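Local coordinates for core protein VP4 (Bluetongue virus, PDB 2JHP) that caps viral messenger RNA as a multifunctional enzyme that carries several capping activities in one chain, and forms part of the inner capsid, at residues R202-F207 against V218-Y223; K250-N253 against E259-F262; Q206-S211 against C230-V235. All blocks are in the same frame, centred on the assembly; numbering follows the deposited sequence.

How the interactions relate
All three contacts lie on one side of the chain's centre, around one of its two mixed seven-stranded sheets, the one running from edge strand 235-238 to edge strand 322-324. Interactions 1 and 3 start from the same helix, 202-210, and their centres are about 6 Å apart: the helix packs on strand 219-223 and on the loop 230-235. Interaction 2 follows both along the chain and packs the loop 250-253 on strand 260-264. Its centre is about 14 Å from that of interaction 1, which it touches through His-251 against His-221 and Tyr-223, and about 18 Å from that of interaction 3, which it does not touch. Thr-203 and Tyr-223 of interaction 1 belong to an S-adenosyl-L-homocysteine pocket.

Interaction 1: R202-F207 against V218-Y223; sequences RTLMQF and VLWHVY. With SAH (S-adenosyl-L-homocysteine), chain C.
With its CG anti to the backbone N (chi1 -174°), Leu-204 leans from helix 202-210 onto the indole of Trp-220, whose own CG lies anti to the carbonyl carbon and turns the ring toward the helix. The branch that touches is CD1. It stands 3.6 Å from the centroid of the six-membered ring and 7° off the ring normal, which identifies a CH-pi contact over the face. Val-218 CG1 lies on the opposite face of the same indole, offset toward the rim. The second branch of Leu-204, CD2, meets Val-222 CG1 tip to tip at 3.9 Å. One turn further along the helix, Phe-207 approaches the rim of the indole, its CE2 coming within 4.0 Å of Trp-220 CZ2, close to the plane of the tryptophan ring. The contact is thus apolar and buried, while a neighbouring position on the helix serves the ligand: Thr-203 OG1 donates to the carboxylate O of S-adenosyl-L-homocysteine at 3.0 Å. Trp-220 is also fixed by Phe-215, which stacks on the ring and accepts a hydrogen bond from NE1 through its carbonyl. Helix 202-210 belongs to the beta-alpha-beta crossover from strand 192-196 to strand 219-223; it runs roughly antiparallel to the latter (162° between the short axes, which approach to 12.0 Å), which lies between strands 192-196 and 235-238, and Phe-207 also packs against Leu-183 of helix 178-186.

Interaction 2: K250-N253 against E259-F262; sequences KHMN and ERLF
Arg-260 carries the second segment's side of the contact, against Met-252 and Asn-253, and the residues before and after it anchor its strand. Glu-259 comes first, its carboxylate bound to Arg-350 in a salt bridge and hydrogen-bonded to Ser-189 and Ser-301. At Arg-260, CG is anti to the carbonyl carbon and the chain stays extended as far as NE, so the guanidinium is carried across to the loop after helix 246-249. There Met-252 lies over one face of the group: its SD is 3.7 Å from Arg-260 NE and offset toward the rim rather than centred. Itself extended beyond CG, the methionine crosses the arginine obliquely, and its CE reaches Arg-260 CD at 3.9 Å. At the edge, Arg-260 NH2 donates to Asn-253 O over 3.3 Å. The acceptor lies only 3° out of the guanidinium plane, but the N-H...O angle is 137° and the donor stands 56° above the carbonyl plane, so the bond is long, bent and not aimed at a lone pair. The stronger polar hold on Arg-260 is NH1 to Ala-299 O, and Glu-192 offers NE a long, weak ion pair. Leu-261 then packs on Val-193 and Ser-302 of the flanking strands. Phe-262 meets Phe-300 edge-to-face and touches helix 280-295. The chemistry therefore divides by direction: the sulfur lies over the guanidinium face, SD and the CE methyl touch CD, and Asn-253 O takes an N-H at the edge. Two backbone carbonyls thus accept from a buried guanidinium; together with the weak pairing to Glu-192 they probably offset the cost of burying the charge.

Interaction 3: Q206-S211 against C230-V235; sequences QFKKRS and CSDPNV
Lys-208 and Asp-232 come at each other from opposite directions and meet at one oxygen, Asp-232 OD2. Lys-208 NZ lies 3.5 Å from it, which makes a salt bridge at long range, and Lys-208 CD is equally near, so the oxygen sits beside the aliphatic CD as closely as it does to NZ. A bend at chi3 (82°) in an otherwise extended chain folds CE and NZ back round the oxygen and explains this double approach. In the next shell, Asp-232 is the first residue of a type I beta turn, closed by Val-235 N to Asp-232 O at 3.1 Å. Asn-234, inside that turn, ties it to the neighbouring strand: ND2 donates to Val-218 O, and its backbone pairs with Trp-220. On the helix side, Arg-210 grips Gln-206 OE1 end-on, with NH1 at 2.6 Å and NH2 at 2.8 Å, both from the same face of the amide; the oxygen lies in the guanidinium plane. NE of that arginine makes a salt bridge with Asp-176. The contact spans helix 202-210 and the loop leading into edge strand 235-238, near the surface. The sheet order, 235-238, 219-223, 192-196, 260-264, 302-308, 335-341, 322-324, with 335-341 antiparallel to its neighbours, is that of class I S-adenosylmethionine-dependent methyltransferases, consistent with a capping 2'-O-methyltransferase domain.

Interaction 1: R202-F207 against V218-Y223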
loop_
_atom_site.group_PDB
_atom_site.type_symbol
_atom_site.label_atom_id
_atom_site.label_comp_id
_atom_site.label_asym_id
_atom_site.label_seq_id
_atom_site.Cartn_x
_atom_site.Cartn_y
_atom_site.Cartn_z
ATOM N N ARG A 202 -31.498 -10.474 -4.479
ATOM C CA ARG A 202 -30.818 -10.800 -3.217
ATOM C C ARG A 202 -29.308 -10.631 -3.388
ATOM O O ARG A 202 -28.622 -10.086 -2.522
ATOM C CB ARG A 202 -31.155 -12.232 -2.747
ATOM C CG ARG A 202 -30.651 -12.570 -1.328
ATOM C CD ARG A 202 -30.771 -14.067 -1.004
ATOM N NE ARG A 202 -30.147 -14.908 -2.032
ATOM C CZ ARG A 202 -28.856 -15.250 -2.065
ATOM N NH1 ARG A 202 -28.025 -14.844 -1.108
ATOM N NH2 ARG A 202 -28.394 -16.005 -3.063
ATOM N N THR A 203 -28.815 -11.098 -4.527
ATOM C CA THR A 203 -27.421 -10.941 -4.915
ATOM C C THR A 203 -27.016 -9.460 -4.939
ATOM O O THR A 203 -26.014 -9.089 -4.325
ATOM C CB THR A 203 -27.156 -11.678 -6.253
ATOM O OG1 THR A 203 -26.967 -13.076 -5.981
ATOM C CG2 THR A 203 -25.930 -11.123 -7.003
ATOM N N LEU A 204 -27.812 -8.618 -5.603
ATOM C CA LEU A 204 -27.511 -7.184 -5.658
ATOM C C LEU A 204 -27.569 -6.548 -4.276
ATOM O O LEU A 204 -26.784 -5.664 -3.962
ATOM C CB LEU A 204 -28.431 -6.433 -6.633
ATOM C CG LEU A 204 -28.123 -4.946 -6.895
ATOM C CD1 LEU A 204 -26.724 -4.736 -7.470
ATOM C CD2 LEU A 204 -29.151 -4.328 -7.823
ATOM N N MET A 205 -28.500 -7.007 -3.452
ATOM C CA MET A 205 -28.683 -6.434 -2.118
ATOM C C MET A 205 -27.555 -6.826 -1.175
ATOM O O MET A 205 -27.205 -6.060 -0.282
ATOM C CB MET A 205 -30.049 -6.814 -1.541
ATOM C CG MET A 205 -31.227 -6.245 -2.339
ATOM S SD MET A 205 -31.331 -4.431 -2.385
ATOM C CE MET A 205 -32.211 -4.115 -0.844
ATOM N N GLN A 206 -26.973 -8.004 -1.387
ATOM C CA GLN A 206 -25.801 -8.406 -0.620
ATOM C C GLN A 206 -24.565 -7.593 -1.000
ATOM O O GLN A 206 -23.709 -7.328 -0.155
ATOM C CB GLN A 206 -25.544 -9.910 -0.730
ATOM C CG GLN A 206 -26.512 -10.755 0.091
ATOM C CD GLN A 206 -26.419 -10.491 1.588
ATOM O OE1 GLN A 206 -25.593 -11.082 2.278
ATOM N NE2 GLN A 206 -27.280 -9.612 2.095
ATOM N N PHE A 207 -24.490 -7.181 -2.262
ATOM C CA PHE A 207 -23.431 -6.275 -2.709
ATOM C C PHE A 207 -23.572 -4.910 -2.019
ATOM O O PHE A 207 -22.597 -4.373 -1.491
ATOM C CB PHE A 207 -23.434 -6.137 -4.229
ATOM C CG PHE A 207 -22.236 -5.399 -4.783
ATOM C CD1 PHE A 207 -20.981 -6.007 -4.830
ATOM C CD2 PHE A 207 -22.368 -4.100 -5.283
ATOM C CE1 PHE A 207 -19.879 -5.330 -5.347
ATOM C CE2 PHE A 207 -21.265 -3.418 -5.804
ATOM C CZ PHE A 207 -20.024 -4.034 -5.834
ATOM N N VAL A 218 -23.074 3.758 -8.210
ATOM C CA VAL A 218 -23.455 3.152 -9.477
ATOM C C VAL A 218 -24.951 3.281 -9.734
ATOM O O VAL A 218 -25.757 3.139 -8.816
ATOM C CB VAL A 218 -22.989 1.681 -9.534
ATOM C CG1 VAL A 218 -23.763 0.877 -10.585
ATOM C CG2 VAL A 218 -21.489 1.627 -9.788
ATOM N N LEU A 219 -25.315 3.582 -10.977
ATOM C CA LEU A 219 -26.712 3.525 -11.382
ATOM C C LEU A 219 -27.038 2.149 -11.984
ATOM O O LEU A 219 -26.468 1.744 -12.998
ATOM C CB LEU A 219 -27.077 4.667 -12.337
ATOM C CG LEU A 219 -28.541 4.694 -12.797
ATOM C CD1 LEU A 219 -29.498 4.754 -11.604
ATOM C CD2 LEU A 219 -28.813 5.841 -13.783
ATOM N N TRP A 220 -27.962 1.449 -11.336
ATOM C CA TRP A 220 -28.267 0.059 -11.644
ATOM C C TRP A 220 -29.566 -0.098 -12.430
ATOM O O TRP A 220 -30.647 0.059 -11.874
ATOM C CB TRP A 220 -28.400 -0.721 -10.338
ATOM C CG TRP A 220 -27.168 -0.754 -9.518
ATOM C CD1 TRP A 220 -26.827 0.097 -8.504
ATOM C CD2 TRP A 220 -26.104 -1.697 -9.632
ATOM N NE1 TRP A 220 -25.608 -0.261 -7.980
ATOM C CE2 TRP A 220 -25.140 -1.359 -8.657
ATOM C CE3 TRP A 220 -25.863 -2.786 -10.474
ATOM C CZ2 TRP A 220 -23.954 -2.077 -8.496
ATOM C CZ3 TRP A 220 -24.675 -3.509 -10.311
ATOM C CH2 TRP A 220 -23.740 -3.147 -9.321
ATOM N N HIS A 221 -29.462 -0.401 -13.718
ATOM C CA HIS A 221 -30.632 -0.774 -14.507
ATOM C C HIS A 221 -30.723 -2.287 -14.494
ATOM O O HIS A 221 -29.873 -2.969 -15.059
ATOM C CB HIS A 221 -30.511 -0.265 -15.939
ATOM C CG HIS A 221 -30.848 1.183 -16.103
ATOM N ND1 HIS A 221 -32.143 1.654 -16.053
ATOM C CD2 HIS A 221 -30.063 2.261 -16.339
ATOM C CE1 HIS A 221 -32.139 2.963 -16.239
ATOM N NE2 HIS A 221 -30.891 3.356 -16.415
ATOM N N VAL A 222 -31.740 -2.817 -13.830
ATOM C CA VAL A 222 -31.843 -4.264 -13.633
ATOM C C VAL A 222 -33.044 -4.848 -14.379
ATOM O O VAL A 222 -34.165 -4.350 -14.247
ATOM C CB VAL A 222 -31.855 -4.662 -12.122
ATOM C CG1 VAL A 222 -30.576 -4.184 -11.427
ATOM C CG2 VAL A 222 -33.078 -4.119 -11.413
ATOM N N TYR A 223 -32.800 -5.893 -15.166
ATOM C CA TYR A 223 -33.808 -6.438 -16.077
ATOM C C TYR A 223 -34.136 -7.891 -15.751
ATOM O O TYR A 223 -33.243 -8.743 -15.727
ATOM C CB TYR A 223 -33.329 -6.370 -17.528
ATOM C CG TYR A 223 -32.821 -5.030 -18.020
ATOM C CD1 TYR A 223 -31.554 -4.562 -17.657
ATOM C CD2 TYR A 223 -33.584 -4.255 -18.895
ATOM C CE1 TYR A 223 -31.074 -3.343 -18.132
ATOM C CE2 TYR A 223 -33.112 -3.032 -19.379
ATOM C CZ TYR A 223 -31.856 -2.586 -18.993
ATOM O OH TYR A 223 -31.385 -1.389 -19.463
HETATM N N SAH C . -28.593 -13.036 -11.407
HETATM C CA SAH C . -29.492 -13.938 -10.618
HETATM C CB SAH C . -29.416 -15.393 -11.089
HETATM C CG SAH C . -29.863 -15.597 -12.533
HETATM S SD SAH C . -31.421 -16.504 -12.615
HETATM C C SAH C . -29.183 -13.830 -9.129
HETATM O O SAH C . -28.070 -13.476 -8.734
HETATM O OXT SAH C . -30.046 -14.084 -8.289
HETATM C "C5'" SAH C . -31.649 -16.218 -14.380
HETATM C "C4'" SAH C . -32.790 -15.238 -14.586
HETATM O "O4'" SAH C . -32.819 -14.780 -15.912
HETATM C "C3'" SAH C . -34.158 -15.846 -14.328
HETATM O "O3'" SAH C . -34.622 -15.338 -13.104
HETATM C "C2'" SAH C . -35.026 -15.389 -15.490
HETATM O "O2'" SAH C . -36.183 -14.729 -15.037
HETATM C "C1'" SAH C . -34.142 -14.384 -16.195
HETATM N N9 SAH C . -34.295 -14.278 -17.654
HETATM C C8 SAH C . -34.517 -15.271 -18.572
HETATM N N7 SAH C . -34.551 -14.707 -19.802
HETATM C C5 SAH C . -34.340 -13.379 -19.682
HETATM C C6 SAH C . -34.271 -12.340 -20.605
HETATM N N6 SAH C . -34.428 -12.585 -21.902
HETATM N N1 SAH C . -34.042 -11.048 -20.164
HETATM C C2 SAH C . -33.880 -10.791 -18.821
HETATM N N3 SAH C . -33.946 -11.830 -17.912
HETATM C C4 SAH C . -34.174 -13.098 -18.335
#

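Interaction 2: K250-N253 against E259-F262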
loop_
_atom_site.group_PDB
_atom_site.type_symbol
_atom_site.label_atom_id
_atom_site.label_comp_id
_atom_site.label_asym_id
_atom_site.label_seq_id
_atom_site.Cartn_x
_atom_site.Cartn_y
_atom_site.Cartn_z
ATOM N N LYS A 250 -33.190 2.223 -24.943
ATOM C CA LYS A 250 -34.245 3.140 -24.504
ATOM C C LYS A 250 -34.099 3.613 -23.048
ATOM O O LYS A 250 -34.680 4.630 -22.663
ATOM C CB LYS A 250 -35.650 2.578 -24.797
ATOM C CG LYS A 250 -36.055 1.340 -23.999
ATOM C CD LYS A 250 -37.508 0.940 -24.273
ATOM C CE LYS A 250 -38.506 1.868 -23.575
ATOM N NZ LYS A 250 -39.924 1.577 -23.944
ATOM N N HIS A 251 -33.309 2.892 -22.254
ATOM C CA HIS A 251 -33.052 3.290 -20.866
ATOM C C HIS A 251 -31.658 3.900 -20.699
ATOM O O HIS A 251 -31.025 3.775 -19.642
ATOM C CB HIS A 251 -33.272 2.110 -19.903
ATOM C CG HIS A 251 -34.616 1.464 -20.040
ATOM N ND1 HIS A 251 -35.795 2.137 -19.799
ATOM C CD2 HIS A 251 -34.969 0.208 -20.407
ATOM C CE1 HIS A 251 -36.816 1.326 -20.013
ATOM N NE2 HIS A 251 -36.342 0.148 -20.377
ATOM N N MET A 252 -31.191 4.575 -21.748
ATOM C CA MET A 252 -29.893 5.241 -21.719
ATOM C C MET A 252 -30.009 6.719 -22.025
ATOM O O MET A 252 -30.849 7.131 -22.829
ATOM C CB MET A 252 -28.944 4.612 -22.729
ATOM C CG MET A 252 -28.270 3.359 -22.253
ATOM S SD MET A 252 -27.066 2.829 -23.464
ATOM C CE MET A 252 -26.793 1.167 -22.897
ATOM N N ASN A 253 -29.155 7.507 -21.381
ATOM C CA ASN A 253 -29.019 8.923 -21.692
ATOM C C ASN A 253 -27.699 9.166 -22.421
ATOM O O ASN A 253 -26.621 9.081 -21.826
ATOM C CB ASN A 253 -29.119 9.760 -20.413
ATOM C CG ASN A 253 -28.772 11.221 -20.632
ATOM O OD1 ASN A 253 -28.943 11.769 -21.722
ATOM N ND2 ASN A 253 -28.280 11.863 -19.582
ATOM N N GLU A 259 -19.255 5.886 -18.221
ATOM C CA GLU A 259 -18.758 4.533 -18.400
ATOM C C GLU A 259 -19.875 3.596 -18.000
ATOM O O GLU A 259 -20.348 3.636 -16.856
ATOM C CB GLU A 259 -17.506 4.261 -17.574
ATOM C CG GLU A 259 -17.014 2.843 -17.763
ATOM C CD GLU A 259 -15.722 2.524 -17.040
ATOM O OE1 GLU A 259 -15.011 3.453 -16.592
ATOM O OE2 GLU A 259 -15.414 1.319 -16.931
ATOM N N ARG A 260 -20.311 2.788 -18.960
ATOM C CA ARG A 260 -21.353 1.796 -18.740
ATOM C C ARG A 260 -20.757 0.394 -18.789
ATOM O O ARG A 260 -19.861 0.124 -19.590
ATOM C CB ARG A 260 -22.453 1.922 -19.787
ATOM C CG ARG A 260 -23.180 3.249 -19.802
ATOM C CD ARG A 260 -24.215 3.289 -20.932
ATOM N NE ARG A 260 -24.629 4.647 -21.273
ATOM C CZ ARG A 260 -24.194 5.319 -22.337
ATOM N NH1 ARG A 260 -23.314 4.769 -23.167
ATOM N NH2 ARG A 260 -24.627 6.557 -22.558
ATOM N N LEU A 261 -21.255 -0.484 -17.921
ATOM C CA LEU A 261 -20.904 -1.910 -17.939
ATOM C C LEU A 261 -22.141 -2.774 -18.155
ATOM O O LEU A 261 -23.185 -2.548 -17.537
ATOM C CB LEU A 261 -20.199 -2.313 -16.642
ATOM C CG LEU A 261 -20.218 -3.757 -16.128
ATOM C CD1 LEU A 261 -19.389 -4.684 -16.997
ATOM C CD2 LEU A 261 -19.678 -3.722 -14.714
ATOM N N PHE A 262 -21.997 -3.767 -19.030
ATOM C CA PHE A 262 -23.070 -4.666 -19.416
ATOM C C PHE A 262 -22.874 -6.019 -18.729
ATOM O O PHE A 262 -21.854 -6.681 -18.930
ATOM C CB PHE A 262 -23.054 -4.811 -20.943
ATOM C CG PHE A 262 -24.158 -5.674 -21.508
ATOM C CD1 PHE A 262 -25.390 -5.117 -21.837
ATOM C CD2 PHE A 262 -23.948 -7.026 -21.756
ATOM C CE1 PHE A 262 -26.409 -5.905 -22.378
ATOM C CE2 PHE A 262 -24.960 -7.823 -22.304
ATOM C CZ PHE A 262 -26.192 -7.261 -22.612
#

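Interaction 3: Q206-S211 against C230-V235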
loop_
_atom_site.group_PDB
_atom_site.type_symbol
_atom_site.label_atom_id
_atom_site.label_comp_id
_atom_site.label_asym_id
_atom_site.label_seq_id
_atom_site.Cartn_x
_atom_site.Cartn_y
_atom_site.Cartn_z
ATOM N N GLN A 206 -26.973 -8.004 -1.387
ATOM C CA GLN A 206 -25.801 -8.406 -0.620
ATOM C C GLN A 206 -24.565 -7.593 -1.000
ATOM O O GLN A 206 -23.709 -7.328 -0.155
ATOM C CB GLN A 206 -25.544 -9.910 -0.730
ATOM C CG GLN A 206 -26.512 -10.755 0.091
ATOM C CD GLN A 206 -26.419 -10.491 1.588
ATOM O OE1 GLN A 206 -25.593 -11.082 2.278
ATOM N NE2 GLN A 206 -27.280 -9.612 2.095
ATOM N N PHE A 207 -24.490 -7.181 -2.262
ATOM C CA PHE A 207 -23.431 -6.275 -2.709
ATOM C C PHE A 207 -23.572 -4.910 -2.019
ATOM O O PHE A 207 -22.597 -4.373 -1.491
ATOM C CB PHE A 207 -23.434 -6.137 -4.229
ATOM C CG PHE A 207 -22.236 -5.399 -4.783
ATOM C CD1 PHE A 207 -20.981 -6.007 -4.830
ATOM C CD2 PHE A 207 -22.368 -4.100 -5.283
ATOM C CE1 PHE A 207 -19.879 -5.330 -5.347
ATOM C CE2 PHE A 207 -21.265 -3.418 -5.804
ATOM C CZ PHE A 207 -20.024 -4.034 -5.834
ATOM N N LYS A 208 -24.792 -4.374 -2.001
ATOM C CA LYS A 208 -25.099 -3.152 -1.253
ATOM C C LYS A 208 -24.641 -3.251 0.203
ATOM O O LYS A 208 -24.032 -2.321 0.722
ATOM C CB LYS A 208 -26.597 -2.831 -1.313
ATOM C CG LYS A 208 -26.979 -1.555 -0.568
ATOM C CD LYS A 208 -28.505 -1.382 -0.335
ATOM C CE LYS A 208 -29.014 -2.153 0.866
ATOM N NZ LYS A 208 -30.476 -1.945 1.035
ATOM N N LYS A 209 -24.928 -4.384 0.843
ATOM C CA LYS A 209 -24.609 -4.600 2.260
ATOM C C LYS A 209 -23.103 -4.749 2.504
ATOM O O LYS A 209 -22.556 -4.134 3.414
ATOM C CB LYS A 209 -25.405 -5.800 2.815
ATOM C CG LYS A 209 -25.155 -6.150 4.275
ATOM C CD LYS A 209 -26.488 -6.339 5.016
ATOM C CE LYS A 209 -26.928 -7.807 5.147
ATOM N NZ LYS A 209 -26.751 -8.319 6.550
ATOM N N ARG A 210 -22.432 -5.540 1.674
ATOM C CA ARG A 210 -20.987 -5.740 1.821
ATOM C C ARG A 210 -20.138 -4.590 1.250
ATOM O O ARG A 210 -19.047 -4.333 1.744
ATOM C CB ARG A 210 -20.559 -7.063 1.195
ATOM C CG ARG A 210 -21.252 -8.268 1.762
ATOM C CD ARG A 210 -20.495 -9.512 1.362
ATOM N NE ARG A 210 -21.297 -10.732 1.194
ATOM C CZ ARG A 210 -22.584 -10.895 1.512
ATOM N NH1 ARG A 210 -23.299 -9.907 2.039
ATOM N NH2 ARG A 210 -23.163 -12.074 1.292
ATOM N N SER A 211 -20.635 -3.920 0.213
ATOM C CA SER A 211 -19.903 -2.832 -0.424
ATOM C C SER A 211 -20.776 -1.587 -0.631
ATOM O O SER A 211 -21.082 -1.233 -1.776
ATOM C CB SER A 211 -19.348 -3.296 -1.771
ATOM O OG SER A 211 -18.791 -4.592 -1.684
ATOM N N CYS A 230 -37.797 -2.465 -5.890
ATOM C CA CYS A 230 -36.588 -2.017 -5.207
ATOM C C CYS A 230 -36.653 -0.522 -4.888
ATOM O O CYS A 230 -36.510 0.338 -5.772
ATOM C CB CYS A 230 -35.330 -2.359 -6.005
ATOM S SG CYS A 230 -33.801 -2.140 -5.063
ATOM N N SER A 231 -36.859 -0.237 -3.605
ATOM C CA SER A 231 -37.010 1.124 -3.102
ATOM C C SER A 231 -35.712 1.937 -3.147
ATOM O O SER A 231 -35.725 3.130 -2.852
ATOM C CB SER A 231 -37.547 1.084 -1.672
ATOM O OG SER A 231 -36.576 0.526 -0.801
ATOM N N ASP A 232 -34.599 1.292 -3.496
ATOM C CA ASP A 232 -33.337 2.002 -3.678
ATOM C C ASP A 232 -33.410 2.905 -4.907
ATOM O O ASP A 232 -33.728 2.439 -6.002
ATOM C CB ASP A 232 -32.150 1.038 -3.750
ATOM C CG ASP A 232 -31.528 0.777 -2.386
ATOM O OD1 ASP A 232 -31.117 1.759 -1.716
ATOM O OD2 ASP A 232 -31.452 -0.402 -1.972
ATOM N N PRO A 233 -33.152 4.213 -4.712
ATOM C CA PRO A 233 -33.269 5.235 -5.755
ATOM C C PRO A 233 -32.343 5.038 -6.955
ATOM O O PRO A 233 -32.705 5.426 -8.063
ATOM C CB PRO A 233 -32.935 6.534 -5.017
ATOM C CG PRO A 233 -32.192 6.111 -3.812
ATOM C CD PRO A 233 -32.753 4.796 -3.421
ATOM N N ASN A 234 -31.170 4.444 -6.744
ATOM C CA ASN A 234 -30.251 4.157 -7.851
ATOM C C ASN A 234 -30.451 2.765 -8.483
ATOM O O ASN A 234 -29.644 2.334 -9.320
ATOM C CB ASN A 234 -28.787 4.372 -7.433
ATOM C CG ASN A 234 -28.344 3.413 -6.334
ATOM O OD1 ASN A 234 -29.133 3.013 -5.481
ATOM N ND2 ASN A 234 -27.073 3.053 -6.352
ATOM N N VAL A 235 -31.520 2.072 -8.088
ATOM C CA VAL A 235 -31.917 0.823 -8.757
ATOM C C VAL A 235 -33.209 1.006 -9.535
ATOM O O VAL A 235 -34.295 1.121 -8.964
ATOM C CB VAL A 235 -32.030 -0.403 -7.805
ATOM C CG1 VAL A 235 -32.324 -1.653 -8.604
ATOM C CG2 VAL A 235 -30.731 -0.590 -7.008
#